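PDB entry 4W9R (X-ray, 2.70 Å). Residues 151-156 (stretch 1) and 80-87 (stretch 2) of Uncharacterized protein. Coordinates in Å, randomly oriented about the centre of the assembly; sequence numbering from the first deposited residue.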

ATOM      1  N   ALA B 151       3.052  22.894   0.620  1.00 27.86           N
ATOM      2  CA  ALA B 151       3.120  23.712  -0.583  1.00 40.40           C
ATOM      3  C   ALA B 151       3.234  25.209  -0.339  1.00 47.83           C
ATOM      4  O   ALA B 151       3.161  25.687   0.794  1.00 46.72           O
ATOM      5  CB  ALA B 151       1.901  23.430  -1.454  1.00 32.99           C
ATOM      6  N   LEU B 152       3.399  25.936  -1.439  1.00 47.77           N
ATOM      7  CA  LEU B 152       3.289  27.384  -1.461  1.00 38.58           C
ATOM      8  C   LEU B 152       2.133  27.761  -2.377  1.00 37.27           C
ATOM      9  O   LEU B 152       2.238  27.613  -3.595  1.00 37.51           O
ATOM     10  CB  LEU B 152       4.594  28.021  -1.940  1.00 36.52           C
ATOM     11  CG  LEU B 152       5.862  27.548  -1.227  1.00 33.76           C
ATOM     12  CD1 LEU B 152       7.099  28.186  -1.839  1.00 31.17           C
ATOM     13  CD2 LEU B 152       5.781  27.844   0.263  1.00 24.16           C
ATOM     14  N   PRO B 153       1.026  28.244  -1.798  1.00 38.36           N
ATOM     15  CA  PRO B 153      -0.162  28.601  -2.581  1.00 39.47           C
ATOM     16  C   PRO B 153       0.116  29.608  -3.699  1.00 39.11           C
ATOM     17  O   PRO B 153      -0.491  29.505  -4.764  1.00 48.80           O
ATOM     18  CB  PRO B 153      -1.098  29.200  -1.529  1.00 43.28           C
ATOM     19  CG  PRO B 153      -0.720  28.496  -0.269  1.00 37.32           C
ATOM     20  CD  PRO B 153       0.772  28.311  -0.348  1.00 36.99           C
ATOM     21  N   ARG B 154       1.030  30.548  -3.469  1.00 36.44           N
ATOM     22  CA  ARG B 154       1.309  31.597  -4.450  1.00 38.90           C
ATOM     23  C   ARG B 154       1.980  31.064  -5.717  1.00 39.04           C
ATOM     24  O   ARG B 154       1.970  31.726  -6.754  1.00 42.86           O
ATOM     25  CB  ARG B 154       2.184  32.692  -3.831  1.00 27.72           C
ATOM     26  CG  ARG B 154       3.541  32.212  -3.334  1.00 45.36           C
ATOM     27  CD  ARG B 154       4.367  33.364  -2.774  1.00 39.26           C
ATOM     28  NE  ARG B 154       5.091  34.083  -3.818  1.00 51.43           N
ATOM     29  CZ  ARG B 154       6.403  33.994  -4.014  1.00 54.92           C
ATOM     30  NH1 ARG B 154       7.141  33.222  -3.228  1.00 42.16           N
ATOM     31  NH2 ARG B 154       6.980  34.683  -4.990  1.00 63.11           N
HETATM   32  N   MSE B 155       2.557  29.871  -5.635  1.00 35.32           N
HETATM   33  CA  MSE B 155       3.279  29.300  -6.768  1.00 39.08           C
HETATM   34  C   MSE B 155       2.377  28.455  -7.659  1.00 39.93           C
HETATM   35  O   MSE B 155       2.832  27.892  -8.654  1.00 43.21           O
HETATM   36  CB  MSE B 155       4.457  28.457  -6.279  1.00 41.47           C
HETATM   37  CG  MSE B 155       5.489  29.246  -5.494  1.00 56.02           C
HETATM   38 SE   MSE B 155       6.189  30.755  -6.509  1.00 91.57          SE
HETATM   39  CE  MSE B 155       6.931  29.779  -8.026  1.00 44.23           C
ATOM     40  N   GLY B 156       1.099  28.376  -7.300  1.00 41.57           N
ATOM     41  CA  GLY B 156       0.151  27.567  -8.043  1.00 43.08           C
ATOM     42  C   GLY B 156      -0.037  28.020  -9.478  1.00 49.12           C
ATOM     43  O   GLY B 156      -0.104  27.196 -10.391  1.00 44.41           O
TER
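Stretch 2, residues 80-87: TVVEEVGR

How does the backbone of stretch 2 run past stretch 1? Stretch 2 begins extended at Thr-80 through Val-82, takes helical backbone angles at Glu-83 to Val-85 without the regular helical bonds, and then turns at Gly-86, whose phi is positive at 89°. One hydrogen bond, from Gly-86 N to Val-82 O at 3.1 Å, closes this turn. Stretch 1 answers with a short 3-10 segment, Pro-153 to Met-155, in which Met-155 N bonds to Leu-152 O at 3.1 Å. The two chains advance in the same sense: Leu-152 lies nearest Glu-83, with 6.6 Å between their CA atoms, and Met-155 lies nearest Gly-86, with CA atoms 6.8 Å apart.

What fills the apolar part of the contact? Leu-152 points toward stretch 2 and reaches into the bend of its backbone. Its CD1 lies 3.9 Å from Val-81 CG1, 3.7 Å from Val-82 O and 4.0 Å from Gly-86 CA, so one methyl touches residues at both ends of the turn. The other methyl, CD2, packs 3.7 Å from Glu-83 CG, against the aliphatic part of that side chain.

Where do the polar and charged groups meet? Arg-154 extends toward the turn and brings NH1 to 2.8 Å from Glu-83 O; the same nitrogen is 3.7 Å from Glu-84 O and 4.0 Å from Val-85 O, close to a cluster of backbone carbonyls. The carboxylate of Glu-83 remains 4.4 Å from the guanidinium, measured from OE2 to Arg-154 NH1, beyond salt-bridge range though the opposite charges are near each other. Its OE2 instead accepts a hydrogen bond from a water at 2.7 Å, and that water's oxygen in turn accepts a weak one from Arg-154 N at 3.3 Å, linking the Glu-83 side chain to the backbone of stretch 1.

Why does glycine suit position 86? Its backbone angles would jam a CB against the carbonyl oxygen of the preceding residue, which by itself calls for glycine. The neighbours across the contact leave no room either: an ideal CB on Gly-86 would point toward stretch 1 and clash with Arg-154 NH1, 2.8 Å from that CB. The same ideal CB of Gly-86 would lie 2.9 Å from SE of Met-155, a selenomethionine, and clash there too. Without a side chain, Gly-86 lets its CA come within 3.7 Å of Arg-154 NH1, while Met-155 CE approaches Gly-86 O to 3.3 Å.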

ATOM      1  N   THR B  80      13.489  21.515   1.003  1.00 24.54           N
ATOM      2  CA  THR B  80      12.543  22.585   1.311  1.00 29.53           C
ATOM      3  C   THR B  80      12.667  23.800   0.399  1.00 28.08           C
ATOM      4  O   THR B  80      13.732  24.406   0.288  1.00 40.33           O
ATOM      5  CB  THR B  80      12.689  23.063   2.765  1.00 24.04           C
ATOM      6  OG1 THR B  80      12.440  21.970   3.657  1.00 42.23           O
ATOM      7  CG2 THR B  80      11.698  24.178   3.056  1.00 21.18           C
ATOM      8  N   VAL B  81      11.557  24.150  -0.243  1.00 25.36           N
ATOM      9  CA  VAL B  81      11.466  25.368  -1.035  1.00 27.39           C
ATOM     10  C   VAL B  81      10.946  26.509  -0.165  1.00 30.89           C
ATOM     11  O   VAL B  81       9.809  26.467   0.306  1.00 31.56           O
ATOM     12  CB  VAL B  81      10.541  25.184  -2.251  1.00 28.93           C
ATOM     13  CG1 VAL B  81      10.418  26.484  -3.029  1.00 29.25           C
ATOM     14  CG2 VAL B  81      11.052  24.064  -3.142  1.00 30.15           C
ATOM     15  N   VAL B  82      11.778  27.524   0.046  1.00 32.75           N
ATOM     16  CA  VAL B  82      11.431  28.615   0.952  1.00 33.86           C
ATOM     17  C   VAL B  82      10.370  29.537   0.357  1.00 37.31           C
ATOM     18  O   VAL B  82      10.294  29.719  -0.858  1.00 52.15           O
ATOM     19  CB  VAL B  82      12.671  29.447   1.331  1.00 37.27           C
ATOM     20  CG1 VAL B  82      13.674  28.581   2.076  1.00 20.55           C
ATOM     21  CG2 VAL B  82      13.305  30.067   0.093  1.00 43.90           C
ATOM     22  N   GLU B  83       9.552  30.115   1.230  1.00 37.94           N
ATOM     23  CA  GLU B  83       8.426  30.938   0.805  1.00 43.41           C
ATOM     24  C   GLU B  83       8.892  32.250   0.179  1.00 52.80           C
ATOM     25  O   GLU B  83       8.215  32.808  -0.685  1.00 55.23           O
ATOM     26  CB  GLU B  83       7.503  31.218   1.995  1.00 38.44           C
ATOM     27  CG  GLU B  83       6.022  31.272   1.647  1.00 62.00           C
ATOM     28  CD  GLU B  83       5.604  32.589   1.030  1.00 76.90           C
ATOM     29  OE1 GLU B  83       6.296  33.604   1.258  1.00 79.02           O
ATOM     30  OE2 GLU B  83       4.578  32.612   0.318  1.00 79.23           O
ATOM     31  N   GLU B  84      10.051  32.731   0.617  1.00 48.74           N
ATOM     32  CA  GLU B  84      10.567  34.021   0.170  1.00 41.75           C
ATOM     33  C   GLU B  84      10.828  34.062  -1.337  1.00 45.63           C
ATOM     34  O   GLU B  84      10.270  34.900  -2.045  1.00 51.50           O
ATOM     35  CB  GLU B  84      11.852  34.359   0.933  1.00 39.59           C
ATOM     36  CG  GLU B  84      12.422  35.734   0.630  1.00 63.78           C
ATOM     37  CD  GLU B  84      13.691  36.026   1.411  1.00 79.25           C
ATOM     38  OE1 GLU B  84      14.271  35.079   1.984  1.00 79.51           O
ATOM     39  OE2 GLU B  84      14.106  37.203   1.455  1.00 86.07           O
ATOM     40  N   VAL B  85      11.680  33.162  -1.820  1.00 34.11           N
ATOM     41  CA  VAL B  85      12.001  33.101  -3.244  1.00 34.26           C
ATOM     42  C   VAL B  85      10.945  32.346  -4.061  1.00 38.28           C
ATOM     43  O   VAL B  85      10.587  32.765  -5.162  1.00 43.54           O
ATOM     44  CB  VAL B  85      13.382  32.466  -3.467  1.00 40.48           C
ATOM     45  CG1 VAL B  85      13.712  32.417  -4.947  1.00 38.22           C
ATOM     46  CG2 VAL B  85      14.437  33.260  -2.720  1.00 40.86           C
ATOM     47  N   GLY B  86      10.454  31.234  -3.523  1.00 33.70           N
ATOM     48  CA  GLY B  86       9.404  30.473  -4.181  1.00 26.29           C
ATOM     49  C   GLY B  86       9.894  29.408  -5.146  1.00 30.29           C
ATOM     50  O   GLY B  86       9.097  28.737  -5.801  1.00 35.56           O
ATOM     51  N   ARG B  87      11.209  29.260  -5.246  1.00 27.22           N
ATOM     52  CA  ARG B  87      11.807  28.221  -6.077  1.00 26.31           C
ATOM     53  C   ARG B  87      13.019  27.651  -5.346  1.00 35.77           C
ATOM     54  O   ARG B  87      13.512  28.272  -4.403  1.00 35.40           O
ATOM     55  CB  ARG B  87      12.198  28.777  -7.453  1.00 20.39           C
ATOM     56  CG  ARG B  87      13.401  29.695  -7.431  1.00 25.56           C
ATOM     57  CD  ARG B  87      13.748  30.198  -8.821  1.00 29.67           C
ATOM     58  NE  ARG B  87      14.925  31.058  -8.788  1.00 33.58           N
ATOM     59  CZ  ARG B  87      14.892  32.354  -8.502  1.00 30.55           C
ATOM     60  NH1 ARG B  87      13.735  32.944  -8.234  1.00 30.66           N
ATOM     61  NH2 ARG B  87      16.014  33.061  -8.486  1.00 31.70           N
TER
HETATM   62  O   HOH W   1       2.568  30.999  -0.556  1.00 36.92           O